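Local coordinates for chain length determinant protein (Shigella flexneri, PDB 4ZM5), which regulates the length of the O-antigen polysaccharide chains on lipopolysaccharide, probably as an oligomer of membrane-anchored subunits, at residues 7-12 and 229-234; 27-32 and 212-217; 66-71 and 85-90. The protein carries 1 engineered substitution. All blocks are in the same frame, centred on the assembly; numbering follows the deposited sequence.

Contact 1 of 3, residues 7-12 and 229-234; sequences TSTAII and YVMKPT
The ring of Y229, the one aromatic group here, flanks a classic beta bulge where segment 229-234 runs against strand 6-13 of the antiparallel sheet. K232, in the same segment, lays CG over one face of the ring, displaced toward the rim, while A10 CB and the carbonyl oxygen of I11 sit at the edge near the ring plane. I12 CD1 comes in obliquely, 3.6 Å from Y229 CE1; the two residues form an antiparallel non-hydrogen-bonded pair, so both side chains leave the same face of the sheet and run side by side. The ring of Y227 adds an edge-to-face neighbour.

In the bulge, V230 and M231 are both set against I11. Its signature is the doubly gripped I11 O, which accepts from V230 N at 2.8 Å and from M231 N at 3.1 Å. The first donor stands 29° above the carbonyl plane; the second lies in that plane on a lone pair. I11 N returns a bond to M231 O at 2.8 Å. V230, at phi/psi -94°/-41°, supplies the local kink at which the chain turns a corner.

On the face shared by I11 and M231, the methionine chain runs out extended and then bends at its last torsion, so that CE lies 3.9 Å from I11 CG1 and also meets T9 CG2. V230 and M231 pack on A55 and E58 of the second subunit.

Past the bulge, T234 holds strand 6-13 by its backbone and its hydroxyl. T234 N donates to T9 O at 2.8 Å, and T9 N donates to T234 OG1 at 3.1 Å. S8 OG, anti to its own backbone N, closes the contact by reaching a lone pair of T234 O at 2.7 Å.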
loop_
_atom_site.group_PDB
_atom_site.type_symbol
_atom_site.label_atom_id
_atom_site.label_comp_id
_atom_site.label_asym_id
_atom_site.label_seq_id
_atom_site.Cartn_x
_atom_site.Cartn_y
_atom_site.Cartn_z
ATOM N N THR B 7 16.103 -40.641 -1.670
ATOM C CA THR B 7 15.393 -39.369 -1.810
ATOM C C THR B 7 15.030 -38.762 -0.441
ATOM O O THR B 7 14.359 -39.386 0.381
ATOM C CB THR B 7 14.139 -39.514 -2.714
ATOM O OG1 THR B 7 14.537 -40.023 -3.975
ATOM C CG2 THR B 7 13.430 -38.184 -2.984
ATOM N N SER B 8 15.473 -37.524 -0.228
ATOM C CA SER B 8 15.109 -36.725 0.932
ATOM C C SER B 8 14.075 -35.710 0.500
ATOM O O SER B 8 14.219 -35.086 -0.555
ATOM C CB SER B 8 16.306 -36.018 1.534
ATOM O OG SER B 8 15.906 -35.279 2.679
ATOM N N THR B 9 13.012 -35.580 1.290
ATOM C CA THR B 9 11.896 -34.704 0.961
ATOM C C THR B 9 11.622 -33.729 2.094
ATOM O O THR B 9 11.741 -34.075 3.276
ATOM C CB THR B 9 10.646 -35.568 0.651
ATOM O OG1 THR B 9 10.960 -36.463 -0.397
ATOM C CG2 THR B 9 9.464 -34.760 0.195
ATOM N N ALA B 10 11.206 -32.522 1.707
ATOM C CA ALA B 10 10.755 -31.453 2.594
ATOM C C ALA B 10 9.510 -30.811 1.988
ATOM O O ALA B 10 9.350 -30.819 0.762
ATOM C CB ALA B 10 11.854 -30.421 2.808
ATOM N N ILE B 11 8.596 -30.321 2.837
ATOM C CA ILE B 11 7.391 -29.631 2.364
ATOM C C ILE B 11 7.400 -28.256 2.981
ATOM O O ILE B 11 7.476 -28.106 4.196
ATOM C CB ILE B 11 6.057 -30.391 2.586
ATOM C CG1 ILE B 11 6.100 -31.766 1.887
ATOM C CG2 ILE B 11 4.890 -29.556 2.064
ATOM C CD1 ILE B 11 5.048 -32.751 2.286
ATOM N N ILE B 12 7.320 -27.265 2.123
ATOM C CA ILE B 12 7.403 -25.870 2.500
ATOM C C ILE B 12 6.159 -25.108 2.009
ATOM O O ILE B 12 5.607 -25.438 0.954
ATOM C CB ILE B 12 8.754 -25.391 1.902
ATOM C CG1 ILE B 12 9.855 -25.450 2.967
ATOM C CG2 ILE B 12 8.721 -24.078 1.103
ATOM C CD1 ILE B 12 11.325 -25.511 2.418
ATOM N N TYR B 229 7.959 -24.449 7.373
ATOM C CA TYR B 229 8.035 -25.869 7.083
ATOM C C TYR B 229 6.752 -26.545 7.462
ATOM O O TYR B 229 6.204 -26.297 8.535
ATOM C CB TYR B 229 9.181 -26.562 7.834
ATOM C CG TYR B 229 10.567 -26.420 7.247
ATOM C CD1 TYR B 229 10.924 -27.088 6.076
ATOM C CD2 TYR B 229 11.567 -25.733 7.934
ATOM C CE1 TYR B 229 12.223 -27.010 5.566
ATOM C CE2 TYR B 229 12.864 -25.644 7.431
ATOM C CZ TYR B 229 13.189 -26.291 6.255
ATOM O OH TYR B 229 14.473 -26.215 5.798
ATOM N N VAL B 230 6.285 -27.411 6.583
ATOM C CA VAL B 230 5.169 -28.298 6.828
ATOM C C VAL B 230 5.840 -29.587 7.319
ATOM O O VAL B 230 5.394 -30.199 8.298
ATOM C CB VAL B 230 4.271 -28.480 5.576
ATOM C CG1 VAL B 230 3.300 -29.634 5.763
ATOM C CG2 VAL B 230 3.514 -27.212 5.250
ATOM N N MET B 231 6.971 -29.937 6.664
ATOM C CA MET B 231 7.813 -31.090 6.938
ATOM C C MET B 231 9.271 -30.744 6.617
ATOM O O MET B 231 9.577 -30.363 5.483
ATOM C CB MET B 231 7.322 -32.282 6.088
ATOM C CG MET B 231 7.954 -33.599 6.435
ATOM S SD MET B 231 7.424 -34.884 5.282
ATOM C CE MET B 231 8.305 -34.380 3.830
ATOM N N LYS B 232 10.172 -30.894 7.607
ATOM C CA LYS B 232 11.615 -30.644 7.433
ATOM C C LYS B 232 12.253 -31.777 6.584
ATOM O O LYS B 232 11.604 -32.814 6.451
ATOM C CB LYS B 232 12.295 -30.512 8.791
ATOM C CG LYS B 232 11.733 -29.335 9.605
ATOM C CD LYS B 232 12.675 -28.919 10.693
ATOM C CE LYS B 232 12.194 -27.705 11.430
ATOM N NZ LYS B 232 13.249 -27.166 12.333
ATOM N N PRO B 233 13.477 -31.626 5.970
ATOM C CA PRO B 233 14.016 -32.732 5.138
ATOM C C PRO B 233 14.043 -34.076 5.869
ATOM O O PRO B 233 14.528 -34.176 7.005
ATOM C CB PRO B 233 15.431 -32.267 4.770
ATOM C CG PRO B 233 15.364 -30.803 4.845
ATOM C CD PRO B 233 14.404 -30.473 5.966
ATOM N N THR B 234 13.434 -35.091 5.235
ATOM C CA THR B 234 13.347 -36.436 5.794
ATOM C C THR B 234 14.656 -37.187 5.686
ATOM O O THR B 234 15.481 -36.892 4.823
ATOM C CB THR B 234 12.265 -37.282 5.105
ATOM O OG1 THR B 234 12.564 -37.439 3.717
ATOM C CG2 THR B 234 10.864 -36.765 5.331
#

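Contact 2 of 3, residues 27-32 and 212-217; sequences MNVIYG and LDIEKL
One methyl group, V29 CG1, is the main bump of this helix-to-helix contact. With CG1 anti to the backbone N (chi1 168°), it enters a hollow in the other segment: D213 O lies 3.7 Å from V29 CG1, I214 CG1 lies 3.8 Å from it, and L217 CD1 forms the remaining wall at 3.9 Å from the same methyl. The fit is reciprocal. I214 CD1 is pushed against the backbone of the facing helix, 3.7 Å from I30 CA and beside V29 O. L217, three residues after I214, extends CD1 between V29 and I30, where it meets I30 CG1 at 3.7 Å as the two side chains cross obliquely.

Helix 91-159 backs this packing, since I30 and I214 both touch I121 and I214 also reaches L128. The contact thus joins helices 17-31 and 202-215 alongside the long helix.

No hydrogen bond or salt bridge crosses between the segments. D213 OD2 forms a salt bridge with R133 of the second subunit, while OD1 is hydrogen-bonded by Q209 and has a long, weak salt bridge with K216 NZ. The chemistry implies apolar fit between the segments, with D213 making polar links at its margin.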
loop_
_atom_site.group_PDB
_atom_site.type_symbol
_atom_site.label_atom_id
_atom_site.label_comp_id
_atom_site.label_asym_id
_atom_site.label_seq_id
_atom_site.Cartn_x
_atom_site.Cartn_y
_atom_site.Cartn_z
ATOM N N MET B 27 5.891 -2.580 5.658
ATOM C CA MET B 27 5.150 -2.317 4.408
ATOM C C MET B 27 3.997 -1.330 4.633
ATOM O O MET B 27 3.817 -0.413 3.829
ATOM C CB MET B 27 4.617 -3.623 3.783
ATOM C CG MET B 27 5.685 -4.498 3.129
ATOM S SD MET B 27 6.572 -3.747 1.733
ATOM C CE MET B 27 8.183 -3.451 2.491
ATOM N N ASN B 28 3.240 -1.513 5.736
ATOM C CA ASN B 28 2.150 -0.627 6.163
ATOM C C ASN B 28 2.696 0.780 6.408
ATOM O O ASN B 28 2.111 1.746 5.920
ATOM C CB ASN B 28 1.464 -1.165 7.446
ATOM C CG ASN B 28 0.468 -2.290 7.234
ATOM O OD1 ASN B 28 -0.137 -2.427 6.170
ATOM N ND2 ASN B 28 0.225 -3.089 8.270
ATOM N N VAL B 29 3.846 0.883 7.125
ATOM C CA VAL B 29 4.511 2.147 7.464
ATOM C C VAL B 29 4.889 2.865 6.163
ATOM O O VAL B 29 4.603 4.043 6.043
ATOM C CB VAL B 29 5.731 1.945 8.434
ATOM C CG1 VAL B 29 6.583 3.188 8.554
ATOM C CG2 VAL B 29 5.281 1.508 9.815
ATOM N N ILE B 30 5.449 2.147 5.175
ATOM C CA ILE B 30 5.903 2.727 3.904
ATOM C C ILE B 30 4.753 3.172 2.979
ATOM O O ILE B 30 4.801 4.300 2.458
ATOM C CB ILE B 30 6.868 1.762 3.145
ATOM C CG1 ILE B 30 8.136 1.466 3.981
ATOM C CG2 ILE B 30 7.272 2.352 1.790
ATOM C CD1 ILE B 30 8.816 0.150 3.672
ATOM N N TYR B 31 3.755 2.314 2.760
ATOM C CA TYR B 31 2.720 2.592 1.778
ATOM C C TYR B 31 1.327 2.952 2.302
ATOM O O TYR B 31 0.493 3.387 1.500
ATOM C CB TYR B 31 2.608 1.395 0.832
ATOM C CG TYR B 31 3.858 1.196 0.005
ATOM C CD1 TYR B 31 4.597 0.018 0.091
ATOM C CD2 TYR B 31 4.333 2.206 -0.830
ATOM C CE1 TYR B 31 5.734 -0.181 -0.693
ATOM C CE2 TYR B 31 5.505 2.045 -1.568
ATOM C CZ TYR B 31 6.191 0.842 -1.512
ATOM O OH TYR B 31 7.322 0.656 -2.264
ATOM N N GLY B 32 1.084 2.797 3.601
ATOM C CA GLY B 32 -0.203 3.127 4.208
ATOM C C GLY B 32 -1.339 2.252 3.725
ATOM O O GLY B 32 -1.301 1.033 3.911
ATOM N N LEU B 212 8.658 10.297 9.402
ATOM C CA LEU B 212 9.467 10.083 10.601
ATOM C C LEU B 212 9.541 8.596 10.972
ATOM O O LEU B 212 10.607 8.106 11.363
ATOM C CB LEU B 212 8.883 10.866 11.789
ATOM C CG LEU B 212 9.401 12.279 12.032
ATOM C CD1 LEU B 212 8.666 12.912 13.187
ATOM C CD2 LEU B 212 10.906 12.286 12.320
ATOM N N ASP B 213 8.398 7.893 10.836
ATOM C CA ASP B 213 8.233 6.475 11.133
ATOM C C ASP B 213 8.971 5.595 10.114
ATOM O O ASP B 213 9.426 4.518 10.490
ATOM C CB ASP B 213 6.737 6.108 11.184
ATOM C CG ASP B 213 5.910 6.814 12.256
ATOM O OD1 ASP B 213 6.505 7.293 13.251
ATOM O OD2 ASP B 213 4.667 6.846 12.120
ATOM N N ILE B 214 9.096 6.043 8.840
ATOM C CA ILE B 214 9.818 5.311 7.784
ATOM C C ILE B 214 11.307 5.316 8.114
ATOM O O ILE B 214 11.984 4.295 7.938
ATOM C CB ILE B 214 9.532 5.856 6.357
ATOM C CG1 ILE B 214 8.116 5.465 5.919
ATOM C CG2 ILE B 214 10.559 5.334 5.322
ATOM C CD1 ILE B 214 7.711 5.924 4.543
ATOM N N GLU B 215 11.794 6.454 8.640
ATOM C CA GLU B 215 13.184 6.650 9.031
ATOM C C GLU B 215 13.578 5.736 10.194
ATOM O O GLU B 215 14.761 5.448 10.354
ATOM C CB GLU B 215 13.421 8.126 9.382
ATOM C CG GLU B 215 14.083 8.892 8.244
ATOM C CD GLU B 215 13.527 10.268 7.906
ATOM O OE1 GLU B 215 13.450 11.119 8.823
ATOM O OE2 GLU B 215 13.160 10.494 6.726
ATOM N N LYS B 216 12.589 5.258 10.977
ATOM C CA LYS B 216 12.781 4.372 12.136
ATOM C C LYS B 216 12.893 2.891 11.739
ATOM O O LYS B 216 13.274 2.070 12.574
ATOM C CB LYS B 216 11.623 4.543 13.134
ATOM C CG LYS B 216 11.690 5.816 13.977
ATOM C CD LYS B 216 10.305 6.352 14.323
ATOM C CE LYS B 216 9.841 6.079 15.735
ATOM N NZ LYS B 216 8.457 6.585 15.956
ATOM N N LEU B 217 12.556 2.542 10.482
ATOM C CA LEU B 217 12.584 1.162 10.003
ATOM C C LEU B 217 14.008 0.658 9.783
ATOM O O LEU B 217 14.815 1.346 9.159
ATOM C CB LEU B 217 11.783 0.999 8.698
ATOM C CG LEU B 217 10.286 1.286 8.716
ATOM C CD1 LEU B 217 9.752 1.347 7.305
ATOM C CD2 LEU B 217 9.501 0.263 9.553
#

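Contact 3 of 3, residues 66-71 and 85-90; sequences PEKLTI and SYVGQT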
loop_
_atom_site.group_PDB
_atom_site.type_symbol
_atom_site.label_atom_id
_atom_site.label_comp_id
_atom_site.label_asym_id
_atom_site.label_seq_id
_atom_site.Cartn_x
_atom_site.Cartn_y
_atom_site.Cartn_z
ATOM N N PRO B 66 25.472 -34.797 -13.068
ATOM C CA PRO B 66 24.188 -34.147 -12.775
ATOM C C PRO B 66 23.528 -34.599 -11.472
ATOM O O PRO B 66 23.514 -35.793 -11.144
ATOM C CB PRO B 66 23.306 -34.533 -13.967
ATOM C CG PRO B 66 24.201 -35.105 -14.980
ATOM C CD PRO B 66 25.381 -35.648 -14.271
ATOM N N GLU B 67 22.956 -33.628 -10.748
ATOM C CA GLU B 67 22.233 -33.873 -9.509
ATOM C C GLU B 67 20.749 -33.636 -9.770
ATOM O O GLU B 67 20.380 -32.794 -10.604
ATOM C CB GLU B 67 22.756 -32.987 -8.360
ATOM C CG GLU B 67 24.145 -33.351 -7.847
ATOM C CD GLU B 67 24.769 -32.360 -6.870
ATOM O OE1 GLU B 67 25.810 -31.760 -7.225
ATOM O OE2 GLU B 67 24.236 -32.190 -5.749
ATOM N N LYS B 68 19.901 -34.409 -9.090
ATOM C CA LYS B 68 18.463 -34.291 -9.227
ATOM C C LYS B 68 17.890 -33.623 -7.984
ATOM O O LYS B 68 17.928 -34.181 -6.881
ATOM C CB LYS B 68 17.811 -35.674 -9.500
ATOM C CG LYS B 68 16.276 -35.715 -9.465
ATOM C CD LYS B 68 15.617 -35.154 -10.723
ATOM C CE LYS B 68 14.231 -35.731 -10.920
ATOM N NZ LYS B 68 13.523 -35.094 -12.068
ATOM N N LEU B 69 17.385 -32.394 -8.187
ATOM C CA LEU B 69 16.674 -31.593 -7.200
ATOM C C LEU B 69 15.364 -31.146 -7.817
ATOM O O LEU B 69 15.337 -30.675 -8.959
ATOM C CB LEU B 69 17.496 -30.411 -6.700
ATOM C CG LEU B 69 16.878 -29.668 -5.536
ATOM C CD1 LEU B 69 17.757 -29.739 -4.330
ATOM C CD2 LEU B 69 16.610 -28.243 -5.926
ATOM N N THR B 70 14.280 -31.309 -7.054
ATOM C CA THR B 70 12.923 -31.067 -7.508
ATOM C C THR B 70 12.180 -30.106 -6.597
ATOM O O THR B 70 12.371 -30.114 -5.379
ATOM C CB THR B 70 12.189 -32.410 -7.581
ATOM O OG1 THR B 70 13.074 -33.434 -8.042
ATOM C CG2 THR B 70 11.005 -32.365 -8.500
ATOM N N ILE B 71 11.328 -29.275 -7.223
ATOM C CA ILE B 71 10.404 -28.340 -6.583
ATOM C C ILE B 71 9.076 -28.442 -7.369
ATOM O O ILE B 71 9.002 -28.122 -8.557
ATOM C CB ILE B 71 10.931 -26.879 -6.369
ATOM C CG1 ILE B 71 9.878 -26.012 -5.602
ATOM C CG2 ILE B 71 11.453 -26.231 -7.656
ATOM C CD1 ILE B 71 10.411 -24.800 -4.840
ATOM N N SER B 85 12.633 -31.916 -3.185
ATOM C CA SER B 85 13.243 -33.237 -3.120
ATOM C C SER B 85 14.651 -33.250 -3.623
ATOM O O SER B 85 14.972 -32.548 -4.560
ATOM C CB SER B 85 12.430 -34.236 -3.937
ATOM O OG SER B 85 11.228 -34.576 -3.269
ATOM N N TYR B 86 15.481 -34.079 -3.023
ATOM C CA TYR B 86 16.865 -34.260 -3.434
ATOM C C TYR B 86 17.207 -35.741 -3.456
ATOM O O TYR B 86 16.916 -36.463 -2.499
ATOM C CB TYR B 86 17.835 -33.499 -2.521
ATOM C CG TYR B 86 19.267 -33.617 -2.985
ATOM C CD1 TYR B 86 19.724 -32.904 -4.094
ATOM C CD2 TYR B 86 20.154 -34.483 -2.355
ATOM C CE1 TYR B 86 21.027 -33.055 -4.565
ATOM C CE2 TYR B 86 21.457 -34.644 -2.818
ATOM C CZ TYR B 86 21.893 -33.912 -3.914
ATOM O OH TYR B 86 23.172 -34.061 -4.371
ATOM N N VAL B 87 17.853 -36.178 -4.540
ATOM C CA VAL B 87 18.317 -37.555 -4.688
ATOM C C VAL B 87 19.829 -37.581 -4.392
ATOM O O VAL B 87 20.632 -37.008 -5.148
ATOM C CB VAL B 87 17.970 -38.205 -6.063
ATOM C CG1 VAL B 87 18.375 -39.681 -6.098
ATOM C CG2 VAL B 87 16.495 -38.043 -6.411
ATOM N N GLY B 88 20.174 -38.214 -3.276
ATOM C CA GLY B 88 21.547 -38.373 -2.818
ATOM C C GLY B 88 22.067 -39.789 -2.988
ATOM O O GLY B 88 21.361 -40.671 -3.493
ATOM N N GLN B 89 23.315 -40.014 -2.565
ATOM C CA GLN B 89 23.978 -41.318 -2.661
ATOM C C GLN B 89 23.737 -42.175 -1.406
ATOM O O GLN B 89 23.691 -43.406 -1.503
ATOM C CB GLN B 89 25.490 -41.144 -2.894
ATOM C CG GLN B 89 25.866 -40.883 -4.345
ATOM C CD GLN B 89 27.362 -40.921 -4.546
ATOM O OE1 GLN B 89 28.039 -39.885 -4.535
ATOM N NE2 GLN B 89 27.919 -42.118 -4.733
ATOM N N THR B 90 23.634 -41.511 -0.235
ATOM C CA THR B 90 23.402 -42.093 1.097
ATOM C C THR B 90 22.167 -41.386 1.701
ATOM O O THR B 90 21.828 -40.311 1.216
ATOM C CB THR B 90 24.697 -41.969 1.954
ATOM O OG1 THR B 90 24.470 -42.452 3.276
ATOM C CG2 THR B 90 25.284 -40.547 1.978
#
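Crossed side chains characterise this part of the beta hairpin formed by strands 68-73 and 82-88. Segments 68-71 and 85-88 run antiparallel, with axes 4.7 Å apart at closest approach and 167° between their directions.

Y86 carries one face of the hairpin. Its CG is anti to the backbone N, which sends the ring along the strand pair toward E67. L69 stands at about a right angle to it, and L69 CD1 comes 3.7 Å from Y86 CD1, oblique to the ring. At the far end Y86 OH donates to E67 OE2 at 2.6 Å, the carboxylate lying at the edge of the ring with its plane turned 81° from it. The hydroxyl meets OE2 from above the carboxylate plane. This oxygen is also bonded to the hydroxyl of Y101 while OE1 takes Q63, so the carboxylate is fixed at both oxygens.

L69 also packs on helix 55-61, touching L56, L60 and P57, the engineered proline. Y86 reaches K97 and L98 of helix 91-159, so this face joins the hairpin to the helices beside it.

On the opposite face K68, T70, S85 and V87 meet through aliphatic carbons. The K68 and V87 side chains cross obliquely, with K68 CG 3.8 Å from V87 CG2, before the lysine chain bends away at its second torsion; T70 CB faces S85 CB.

The backbone of T70 and S85 gives the firmest register: T70 N donates to S85 O at 2.9 Å, in the carbonyl plane. The return bond, S85 N to T70 O, is also 2.9 Å long, but its donor sits above the plane of the T70 carbonyl.

Contacts 1 and 3 belong to one four-stranded antiparallel sheet, ordered 68-73, 82-88, 6-13, 228-229. Their centres are about 13 Å apart, and strands 82-88 and 6-13 join them directly: S8 N lies 2.9 Å from Y86 O, a probable hydrogen bond. Contact 2 sits well away along the elongated chain, its centre about 36 Å from that of contact 1 and about 42 Å from that of contact 3, with nearest atoms about 20 and 22 Å off. Strand 6-13 leads into helix 17-31, linking contact 1 to contact 2 in sequence. This division between a sheet-bearing end and helical packing is consistent with the Wzz family fold. Contacts 1 and 2 both touch the second subunit.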